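Local coordinates for protein carbon monoxide dehydrogenase (Thermococcus sp. AM4, PDB 6T7J) that probably catalyses the ferredoxin-linked oxidation of carbon monoxide to carbon dioxide at a nickel-iron-sulfur cluster, captured here without its nickel, at residues P502-K505 against K506-A510; L539-D542 against I543-P547. All coordinates share one frame; numbering follows the deposited sequence.

Interaction 1. Residues P502-K505 against K506-A510; sequences PGLK and KICEA
L504 reaches along the helix to the two residues one turn ahead. Its CD1 lies 3.6 Å from C508 SG and 4.0 Å from I507 CG2, so one methyl group serves both neighbours. C508 helps from its own side: with chi1 at -61°, SG sits beside the backbone N and is swung back toward the preceding turn. The CG2 branch of I507 also packs over the backbone, 3.4 Å from L504 O, while the I507 side chain also rests on I442 of a neighbouring loop.

On another face K505 and E509 run side by side in the same direction. What meets is a carboxylate oxygen and a methylene, E509 OE2 to K505 CG at 3.4 Å; the charged end, K505 NZ, stays 6.4 Å from E509 OE2, too far for a salt bridge. The aliphatic stem of K506 leans back so that CG lies just beyond P502 O, because chi1 of -57° sets CG beside the backbone N.

Beneath these side chains run four regular i to i+4 hydrogen bonds, from K506 N to P502 O (2.9 Å) through E509 N to K505 O. Further out, D473 accepts hydrogen bonds from the backbone N-H groups of G503 and L504, placing a negative charge where it probably favours the helix dipole. These are the opening turns of an alpha-helix in the beta-alpha-beta crossover between parallel strands 474-478 and 516-518.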
loop_
_atom_site.group_PDB
_atom_site.type_symbol
_atom_site.label_atom_id
_atom_site.label_comp_id
_atom_site.label_asym_id
_atom_site.label_seq_id
_atom_site.Cartn_x
_atom_site.Cartn_y
_atom_site.Cartn_z
ATOM N N PRO A 502 -29.215 -31.825 -18.920
ATOM C CA PRO A 502 -30.091 -32.847 -18.314
ATOM C C PRO A 502 -29.752 -33.166 -16.868
ATOM O O PRO A 502 -30.651 -33.186 -16.020
ATOM C CB PRO A 502 -29.895 -34.059 -19.236
ATOM C CG PRO A 502 -28.577 -33.830 -19.899
ATOM C CD PRO A 502 -28.465 -32.347 -20.073
ATOM N N GLY A 503 -28.478 -33.408 -16.554
ATOM C CA GLY A 503 -28.124 -33.776 -15.191
ATOM C C GLY A 503 -28.357 -32.651 -14.200
ATOM O O GLY A 503 -28.920 -32.861 -13.118
ATOM N N LEU A 504 -27.923 -31.438 -14.555
ATOM C CA LEU A 504 -28.150 -30.291 -13.684
ATOM C C LEU A 504 -29.638 -30.009 -13.533
ATOM O O LEU A 504 -30.104 -29.686 -12.438
ATOM C CB LEU A 504 -27.419 -29.063 -14.227
ATOM C CG LEU A 504 -27.298 -27.861 -13.284
ATOM C CD1 LEU A 504 -26.725 -28.277 -11.936
ATOM C CD2 LEU A 504 -26.449 -26.770 -13.918
ATOM N N LYS A 505 -30.402 -30.134 -14.621
ATOM C CA LYS A 505 -31.850 -29.963 -14.544
ATOM C C LYS A 505 -32.465 -30.951 -13.557
ATOM O O LYS A 505 -33.248 -30.570 -12.676
ATOM C CB LYS A 505 -32.460 -30.134 -15.938
ATOM C CG LYS A 505 -33.962 -29.940 -16.026
ATOM C CD LYS A 505 -34.424 -29.909 -17.477
ATOM C CE LYS A 505 -33.540 -29.003 -18.326
ATOM N NZ LYS A 505 -33.955 -28.989 -19.758
ATOM N N LYS A 506 -32.100 -32.229 -13.684
ATOM C CA LYS A 506 -32.647 -33.248 -12.794
ATOM C C LYS A 506 -32.292 -32.965 -11.342
ATOM O O LYS A 506 -33.153 -33.051 -10.460
ATOM C CB LYS A 506 -32.147 -34.633 -13.208
ATOM C CG LYS A 506 -32.477 -35.008 -14.642
ATOM C CD LYS A 506 -31.982 -36.399 -14.988
ATOM C CE LYS A 506 -32.969 -37.109 -15.898
ATOM N NZ LYS A 506 -34.166 -37.580 -15.147
ATOM N N ILE A 507 -31.037 -32.599 -11.068
ATOM C CA ILE A 507 -30.650 -32.428 -9.670
ATOM C C ILE A 507 -31.221 -31.136 -9.083
ATOM O O ILE A 507 -31.579 -31.093 -7.897
ATOM C CB ILE A 507 -29.119 -32.511 -9.513
ATOM C CG1 ILE A 507 -28.770 -32.890 -8.074
ATOM C CG2 ILE A 507 -28.444 -31.208 -9.917
ATOM C CD1 ILE A 507 -27.293 -33.001 -7.817
ATOM N N CYS A 508 -31.347 -30.076 -9.887
ATOM C CA CYS A 508 -31.947 -28.848 -9.383
ATOM C C CYS A 508 -33.438 -29.023 -9.134
ATOM O O CYS A 508 -33.991 -28.392 -8.228
ATOM C CB CYS A 508 -31.699 -27.695 -10.355
ATOM S SG CYS A 508 -29.957 -27.292 -10.624
ATOM N N GLU A 509 -34.107 -29.874 -9.914
ATOM C CA GLU A 509 -35.494 -30.181 -9.588
ATOM C C GLU A 509 -35.596 -31.149 -8.413
ATOM O O GLU A 509 -36.600 -31.139 -7.693
ATOM C CB GLU A 509 -36.216 -30.731 -10.818
ATOM C CG GLU A 509 -36.854 -29.639 -11.670
ATOM C CD GLU A 509 -37.266 -30.123 -13.045
ATOM O OE1 GLU A 509 -38.102 -31.048 -13.124
ATOM O OE2 GLU A 509 -36.759 -29.575 -14.048
ATOM N N ALA A 510 -34.566 -31.970 -8.192
ATOM C CA ALA A 510 -34.559 -32.869 -7.045
ATOM C C ALA A 510 -34.286 -32.142 -5.735
ATOM O O ALA A 510 -34.675 -32.641 -4.673
ATOM C CB ALA A 510 -33.521 -33.975 -7.248
#

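Interaction 2. Residues L539-D542 against I543-P547; sequences LGVD and ISDLP
D542 and D545 grip each other round a tight turn, each through a different part of its structure. The D545 carboxylate folds back so that OD2 takes the N-H of D542 at 3.0 Å, on its anti side and 24° out of the carboxylate plane; chi1 of -45° brings it there. In return D545 N donates to D542 O at 3.1 Å, from above the carbonyl plane. Only one half of a capping box is present, D545 OD2 accepting the D542 N-H; the return bond is that of a 3-10 turn. The D542 carboxylate serves other partners: OD1 receives a weak bond from I543 N, OD2 another from S544 OG at 2.9 Å, and OD2 also forms a salt bridge with R179.

V541 crosses D545 at an angle, its CG1 set against D545 CB at 3.5 Å. Beyond it the L539 and L546 side chains meet through methyls, CD1 to CD2 at 3.8 Å. An alanine in place of D545 would keep the CB contact with V541 but would probably leave the D542 N-H without its carboxylate partner and the turn less firmly held.

The stretch leaves helix 525-538 through a Schellman motif at G540, sets D542 and S544 against helix 177-186, tucks L546 back onto helix 525-538 and L539 onto helix 431-439, and runs into strand 548-552, with P547 already bonded to I445 of strand 444-448.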
loop_
_atom_site.group_PDB
_atom_site.type_symbol
_atom_site.label_atom_id
_atom_site.label_comp_id
_atom_site.label_asym_id
_atom_site.label_seq_id
_atom_site.Cartn_x
_atom_site.Cartn_y
_atom_site.Cartn_z
ATOM N N LEU A 539 -13.565 -35.759 -0.205
ATOM C CA LEU A 539 -13.051 -36.727 -1.162
ATOM C C LEU A 539 -11.616 -37.150 -0.871
ATOM O O LEU A 539 -11.055 -37.943 -1.634
ATOM C CB LEU A 539 -13.149 -36.156 -2.583
ATOM C CG LEU A 539 -14.563 -35.797 -3.058
ATOM C CD1 LEU A 539 -14.539 -34.644 -4.052
ATOM C CD2 LEU A 539 -15.250 -37.006 -3.667
ATOM N N GLY A 540 -11.016 -36.657 0.215
ATOM C CA GLY A 540 -9.637 -36.973 0.540
ATOM C C GLY A 540 -8.679 -36.449 -0.510
ATOM O O GLY A 540 -7.756 -37.148 -0.940
ATOM N N VAL A 541 -8.886 -35.194 -0.902
ATOM C CA VAL A 541 -8.366 -34.654 -2.151
ATOM C C VAL A 541 -7.984 -33.195 -1.908
ATOM O O VAL A 541 -8.489 -32.557 -0.983
ATOM C CB VAL A 541 -9.440 -34.839 -3.259
ATOM C CG1 VAL A 541 -9.324 -33.829 -4.362
ATOM C CG2 VAL A 541 -9.383 -36.246 -3.833
ATOM N N ASP A 542 -7.042 -32.682 -2.699
ATOM C CA ASP A 542 -6.742 -31.259 -2.620
ATOM C C ASP A 542 -7.731 -30.459 -3.466
ATOM O O ASP A 542 -8.378 -30.984 -4.375
ATOM C CB ASP A 542 -5.309 -30.974 -3.078
ATOM C CG ASP A 542 -4.809 -29.616 -2.612
ATOM O OD1 ASP A 542 -5.427 -29.031 -1.697
ATOM O OD2 ASP A 542 -3.799 -29.129 -3.163
ATOM N N ILE A 543 -7.851 -29.166 -3.150
ATOM C CA ILE A 543 -8.719 -28.292 -3.938
ATOM C C ILE A 543 -8.304 -28.305 -5.402
ATOM O O ILE A 543 -9.152 -28.230 -6.301
ATOM C CB ILE A 543 -8.708 -26.863 -3.357
ATOM C CG1 ILE A 543 -9.398 -26.835 -1.991
ATOM C CG2 ILE A 543 -9.382 -25.887 -4.308
ATOM C CD1 ILE A 543 -9.287 -25.498 -1.277
ATOM N N SER A 544 -7.002 -28.435 -5.669
ATOM C CA SER A 544 -6.511 -28.397 -7.040
ATOM C C SER A 544 -6.956 -29.601 -7.864
ATOM O O SER A 544 -6.952 -29.519 -9.096
ATOM C CB SER A 544 -4.984 -28.301 -7.045
ATOM O OG SER A 544 -4.426 -29.010 -5.953
ATOM N N ASP A 545 -7.334 -30.710 -7.229
ATOM C CA ASP A 545 -7.789 -31.878 -7.974
ATOM C C ASP A 545 -9.277 -31.847 -8.295
ATOM O O ASP A 545 -9.735 -32.669 -9.095
ATOM C CB ASP A 545 -7.485 -33.172 -7.210
ATOM C CG ASP A 545 -6.090 -33.200 -6.630
ATOM O OD1 ASP A 545 -5.119 -33.032 -7.395
ATOM O OD2 ASP A 545 -5.967 -33.407 -5.404
ATOM N N LEU A 546 -10.040 -30.937 -7.693
ATOM C CA LEU A 546 -11.474 -30.901 -7.930
ATOM C C LEU A 546 -11.769 -30.521 -9.380
ATOM O O LEU A 546 -11.039 -29.732 -9.986
ATOM C CB LEU A 546 -12.154 -29.903 -6.996
ATOM C CG LEU A 546 -12.094 -30.147 -5.488
ATOM C CD1 LEU A 546 -12.802 -29.024 -4.748
ATOM C CD2 LEU A 546 -12.702 -31.495 -5.126
ATOM N N PRO A 547 -12.831 -31.079 -9.965
ATOM C CA PRO A 547 -13.301 -30.593 -11.280
ATOM C C PRO A 547 -14.037 -29.266 -11.115
ATOM O O PRO A 547 -15.262 -29.181 -11.023
ATOM C CB PRO A 547 -14.219 -31.724 -11.748
ATOM C CG PRO A 547 -14.735 -32.332 -10.487
ATOM C CD PRO A 547 -13.630 -32.214 -9.470
#

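In the fold
Interaction 1 closes before interaction 2 opens along the chain; their centres are 23 Å apart and their nearest atoms about 12 Å, so they do not touch. Both serve the same six-stranded parallel sheet, whose 3-2-1-4-5-6 strand order is Rossmann-like. Helix 502-511 leads to the outermost strand 516-518, whereas 539-547 follows helix 525-538 on the way to strand 548-552, on the other side of the first strand, 444-448. The segments that follow these strands carry residues of the broken iron-sulfur cluster site: C481 in the first turn of helix 480-489, C522 in the loop after 516-518, and M556 and S557 after 548-552. Both interactions thus belong to connections of the scaffold that presents that site.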